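Local coordinates for iron uptake protein A2 (Synechocystis sp., PDB 2VOZ) that binds ferric iron in the periplasm and is probably a substrate-binding subunit of an ABC transporter that imports Fe(3+), at residues I82-D87 against S264-L269; A130-Y135 against L247-T252. All coordinates share one frame; numbering follows the deposited sequence. Where two conformers were deposited one is given.

Interaction 1: I82-D87 against S264-L269; sequences ILFTVD and SGAGVL
Ile-82 to Val-86 and Ser-264 to Val-268 run as antiparallel neighbours in the sheet, their axes 4.7 Å apart at closest approach and their directions 161° apart. Leu-83 pairs with Gly-267 and Thr-85 with Gly-265, each pair joined by two backbone bonds. Those of Thr-85 are the shorter, with Gly-265 N 2.8 Å from Thr-85 O. Between these pairs Phe-84 faces Ala-266 at a non-hydrogen-bonded site where the CA atoms come within 4.1 Å. The Phe-84 ring turns back over the partner strand, its CG anti to the backbone N (chi1 -173°). One ring face takes Gly-265 O, offset toward the rim, while CD2 touches Ala-266 CB at 3.5 Å. In one of the two conformers of Ser-264, OG lies at the ring edge by CZ and bonds Thr-127. A methyl on Ala-266 is small enough for the ring to lean over the strand and reach the Gly-265 carbonyl. On this same face the Ile-82 CG2 methyl packs 3.6 Å from Ala-266 CB, and its CD1 reaches Val-268 CG2; helix 275-285 covers Ile-82 and Ala-266. On the other face Leu-83 CB rests 4.0 Å from Leu-269 CD2, under helix 64-74, and both glycines present only hydrogen there. An alanine in place of Phe-84 would probably leave a gap above Gly-265 and beside Ala-266, and take from Phe-294 its ring partner. Other polar ends find partners outside the two strands: Thr-85 OG1 bonds Ser-41, and Asp-87 caps the following helix at Gly-89 while bonding Ser-172, close to the iron ligand Tyr-169. Backbone bonds and apolar packing thus join the strands, and polar groups tie them to the surrounding fold.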
# COMPACT_ATOMS: atom_id res chain seq x y z
N ILE B 82 -24.68 6.08 -2.61
CA ILE B 82 -24.58 6.11 -1.16
C ILE B 82 -23.46 7.07 -0.78
O ILE B 82 -22.39 7.06 -1.41
CB ILE B 82 -24.16 4.72 -0.58
CG1 ILE B 82 -25.13 3.59 -0.91
CG2 ILE B 82 -23.89 4.81 0.96
CD1 ILE B 82 -26.34 3.56 -0.08
N LEU B 83 -23.69 7.87 0.26
CA LEU B 83 -22.60 8.57 0.92
C LEU B 83 -22.43 7.93 2.29
O LEU B 83 -23.38 7.86 3.09
CB LEU B 83 -22.91 10.05 1.08
CG LEU B 83 -21.94 10.90 1.90
CD1 LEU B 83 -20.55 10.96 1.19
CD2 LEU B 83 -22.53 12.31 2.08
N PHE B 84 -21.23 7.48 2.51
CA PHE B 84 -20.83 6.92 3.79
C PHE B 84 -19.82 7.87 4.40
O PHE B 84 -18.80 8.23 3.77
CB PHE B 84 -20.16 5.55 3.61
CG PHE B 84 -19.90 4.89 4.93
CD1 PHE B 84 -18.85 5.33 5.75
CD2 PHE B 84 -20.76 3.92 5.39
CE1 PHE B 84 -18.66 4.76 7.02
CE2 PHE B 84 -20.59 3.33 6.67
CZ PHE B 84 -19.54 3.75 7.46
N THR B 85 -20.05 8.29 5.65
CA THR B 85 -19.10 9.17 6.29
C THR B 85 -19.05 8.95 7.81
O THR B 85 -19.74 8.07 8.35
CB THR B 85 -19.35 10.65 5.88
OG1 THR B 85 -18.20 11.45 6.20
CG2 THR B 85 -20.56 11.21 6.53
N VAL B 86 -18.18 9.70 8.46
CA VAL B 86 -17.84 9.41 9.84
C VAL B 86 -18.29 10.63 10.62
O VAL B 86 -17.94 11.78 10.28
CB VAL B 86 -16.33 9.14 9.98
CG1 VAL B 86 -15.93 9.00 11.44
CG2 VAL B 86 -15.95 7.90 9.15
N ASP B 87 -19.08 10.34 11.65
CA ASP B 87 -19.59 11.26 12.66
C ASP B 87 -20.95 11.73 12.24
O ASP B 87 -21.13 12.16 11.08
CB ASP B 87 -18.63 12.46 12.92
CG ASP B 87 -18.88 13.14 14.26
OD1 ASP B 87 -17.98 13.06 15.14
OD2 ASP B 87 -20.00 13.71 14.47
N SER B 264 -20.29 6.06 12.56
CA SER B 264 -20.04 6.24 11.12
C SER B 264 -21.23 5.60 10.42
O SER B 264 -21.82 4.59 10.91
CB SER B 264 -18.74 5.57 10.65
OG SER B 264 -18.88 4.19 10.63
N GLY B 265 -21.61 6.17 9.30
CA GLY B 265 -22.90 5.73 8.78
C GLY B 265 -23.14 6.22 7.37
O GLY B 265 -22.31 6.90 6.79
N ALA B 266 -24.31 5.92 6.84
CA ALA B 266 -24.55 6.21 5.41
C ALA B 266 -26.03 6.37 5.13
O ALA B 266 -26.87 5.90 5.92
CB ALA B 266 -24.00 5.07 4.58
N GLY B 267 -26.32 6.99 4.00
CA GLY B 267 -27.71 7.14 3.54
C GLY B 267 -27.69 7.01 2.04
O GLY B 267 -26.63 7.12 1.40
N VAL B 268 -28.86 6.80 1.47
CA VAL B 268 -28.99 6.77 0.01
C VAL B 268 -29.12 8.21 -0.50
O VAL B 268 -29.92 9.01 0.04
CB VAL B 268 -30.27 5.97 -0.36
CG1 VAL B 268 -30.46 5.97 -1.87
CG2 VAL B 268 -30.14 4.54 0.19
N LEU B 269 -28.35 8.53 -1.54
CA LEU B 269 -28.36 9.86 -2.14
C LEU B 269 -29.64 10.11 -2.93
O LEU B 269 -30.19 9.20 -3.56
CB LEU B 269 -27.12 10.07 -2.99
CG LEU B 269 -25.87 10.09 -2.10
CD1 LEU B 269 -24.60 9.97 -2.96
CD2 LEU B 269 -25.82 11.34 -1.26

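Interaction 2: A130-Y135 against L247-T252; sequences ARVLYY and LFFPNT. With SO4 (sulfate ion), chain E.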
# COMPACT_ATOMS: atom_id res chain seq x y z
N ALA B 130 -16.90 5.59 20.97
CA ALA B 130 -17.24 6.31 22.21
C ALA B 130 -16.23 7.40 22.40
O ALA B 130 -15.05 7.19 22.09
CB ALA B 130 -17.18 5.32 23.42
N ARG B 131 -16.65 8.57 22.89
CA ARG B 131 -15.72 9.64 23.19
C ARG B 131 -15.48 9.52 24.70
O ARG B 131 -16.37 9.76 25.52
CB ARG B 131 -16.26 11.03 22.76
CG ARG B 131 -15.13 12.11 22.76
CD ARG B 131 -15.41 13.12 21.66
NE ARG B 131 -14.31 14.07 21.49
CZ ARG B 131 -13.16 13.80 20.87
NH1 ARG B 131 -12.92 12.59 20.36
NH2 ARG B 131 -12.23 14.75 20.74
N VAL B 132 -14.29 9.06 25.05
CA VAL B 132 -14.02 8.64 26.41
C VAL B 132 -13.00 9.55 27.07
O VAL B 132 -12.53 10.51 26.47
CB VAL B 132 -13.51 7.18 26.45
CG1 VAL B 132 -14.60 6.19 25.97
CG2 VAL B 132 -12.17 7.00 25.64
N LEU B 133 -12.65 9.23 28.32
CA LEU B 133 -11.59 9.94 29.00
C LEU B 133 -10.36 9.07 29.07
O LEU B 133 -10.47 7.82 29.15
CB LEU B 133 -12.01 10.29 30.41
CG LEU B 133 -13.33 11.04 30.57
CD1 LEU B 133 -13.53 11.56 32.01
CD2 LEU B 133 -13.41 12.19 29.59
N TYR B 134 -9.21 9.72 29.00
CA TYR B 134 -7.92 9.08 29.20
C TYR B 134 -7.27 9.76 30.39
O TYR B 134 -7.41 10.97 30.58
CB TYR B 134 -7.05 9.22 27.95
CG TYR B 134 -7.65 8.40 26.84
CD1 TYR B 134 -8.42 8.99 25.85
CD2 TYR B 134 -7.52 7.02 26.84
CE1 TYR B 134 -8.99 8.24 24.82
CE2 TYR B 134 -8.08 6.25 25.83
CZ TYR B 134 -8.82 6.87 24.82
OH TYR B 134 -9.36 6.09 23.83
N TYR B 135 -6.56 9.00 31.19
CA TYR B 135 -5.96 9.62 32.38
C TYR B 135 -4.60 9.05 32.70
O TYR B 135 -4.32 7.88 32.40
CB TYR B 135 -6.89 9.50 33.60
CG TYR B 135 -7.09 8.07 34.11
CD1 TYR B 135 -8.15 7.27 33.62
CD2 TYR B 135 -6.18 7.51 35.05
CE1 TYR B 135 -8.35 5.96 34.08
CE2 TYR B 135 -6.40 6.21 35.53
CZ TYR B 135 -7.46 5.44 35.03
OH TYR B 135 -7.61 4.13 35.46
N LEU B 247 -7.78 4.11 29.86
CA LEU B 247 -9.04 4.53 29.27
C LEU B 247 -10.12 4.46 30.37
O LEU B 247 -10.21 3.46 31.08
CB LEU B 247 -9.39 3.58 28.11
CG LEU B 247 -10.68 3.82 27.31
CD1 LEU B 247 -10.50 3.19 25.94
CD2 LEU B 247 -11.90 3.20 27.98
N PHE B 248 -10.93 5.50 30.48
CA PHE B 248 -12.04 5.52 31.43
C PHE B 248 -13.32 5.86 30.68
O PHE B 248 -13.36 6.91 30.01
CB PHE B 248 -11.76 6.60 32.50
CG PHE B 248 -12.88 6.79 33.49
CD1 PHE B 248 -12.97 5.94 34.62
CD2 PHE B 248 -13.83 7.79 33.30
CE1 PHE B 248 -14.03 6.11 35.55
CE2 PHE B 248 -14.90 7.96 34.22
CZ PHE B 248 -14.99 7.13 35.34
N PHE B 249 -14.35 5.02 30.81
CA PHE B 249 -15.66 5.31 30.26
C PHE B 249 -16.42 6.25 31.20
O PHE B 249 -16.76 5.85 32.32
CB PHE B 249 -16.51 4.06 30.03
CG PHE B 249 -16.05 3.18 28.90
CD1 PHE B 249 -16.32 3.52 27.57
CD2 PHE B 249 -15.36 1.99 29.16
CE1 PHE B 249 -15.89 2.70 26.52
CE2 PHE B 249 -14.94 1.18 28.12
CZ PHE B 249 -15.19 1.54 26.79
N PRO B 250 -16.68 7.48 30.75
CA PRO B 250 -17.46 8.40 31.56
C PRO B 250 -18.98 8.20 31.48
O PRO B 250 -19.50 7.59 30.55
CB PRO B 250 -17.12 9.75 30.95
CG PRO B 250 -17.01 9.41 29.49
CD PRO B 250 -16.25 8.13 29.49
N ASN B 251 -19.65 8.79 32.47
CA ASN B 251 -21.10 8.94 32.50
C ASN B 251 -21.84 7.60 32.55
O ASN B 251 -22.94 7.49 32.02
CB ASN B 251 -21.59 9.75 31.28
CG ASN B 251 -21.21 11.20 31.38
OD1 ASN B 251 -20.05 11.51 31.38
ND2 ASN B 251 -22.20 12.09 31.48
N THR B 252 -21.22 6.59 33.16
CA THR B 252 -21.88 5.28 33.29
C THR B 252 -22.39 5.04 34.71
O THR B 252 -22.98 3.97 34.98
CB THR B 252 -20.95 4.12 32.88
OG1 THR B 252 -19.98 3.92 33.91
CG2 THR B 252 -20.24 4.43 31.56
S SO4 E . -6.87 0.15 30.61
O1 SO4 E . -7.13 1.38 29.86
O2 SO4 E . -5.71 0.30 31.53
O3 SO4 E . -8.05 -0.24 31.41
O4 SO4 E . -6.57 -0.94 29.67
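Leu-133 and Phe-248 grip each other through two backbone bonds, Phe-248 N to Leu-133 O at 2.7 Å and Leu-133 N to Phe-248 O at 3.0 Å. They form an antiparallel hydrogen-bonded pair in the sheet of a periplasmic solute-binding protein fold. Leu-247 N gives its hydrogen to sulfate O1 at 2.8 Å; the ion, also bonded to Ser-246 OG, probably comes from the crystallisation liquor. Tyr-134 sends its hydroxyl to Asn-223 O, and Arg-131 makes a salt bridge to Asp-205 while its side chain touches the iron ligand Tyr-169. Past Phe-248 the 247-252 segment leaves its strand, and Phe-249 and Pro-250 fold against 130-135. Pro-250 has no backbone N-H to give, so it suits this departure from the sheet: its CD lies on Val-132 CA, and its CB is 4.0 Å from Leu-133 CG. Leu-133 CD1 also meets Phe-248 CD2, the two side chains lying side by side and pointing the same way. Phe-248 CB also approaches Tyr-135 at the ring edge, where CE1 is 3.8 Å away. Leu-247 suits its place because its branches diverge: CD1 lies by Tyr-134 OH and CD2 over one face of the Phe-249 ring, while CB and CG pack on Tyr-134 CE2 and CG also meets Val-132 CG2. The torsion of Val-132 sets CG1 beside the backbone N (chi1 -66°), and this methyl reaches Phe-249 CD1 at 3.6 Å.

From the N terminus, after strands 35-40 and 56-61, the chain lays down strand 82-86, then strand 124-136, which carries the 130-135 side of interaction 2. About a hundred residues, half of them helical, pass before strand 245-248 returns to close the inner loop. The next strand, 261-268, then runs back to strand 82-86 and closes the outer loop as interaction 1, so interaction 2 is nested within it. Strands 261-268 and 124-136 are neighbours in the sheet and link the two contacts, whose centres are 26 Å apart on opposite sides of the chain's centre. Asp-87 of one and Arg-131 of the other both approach Tyr-169, consistent with both contacts reaching toward the metal site.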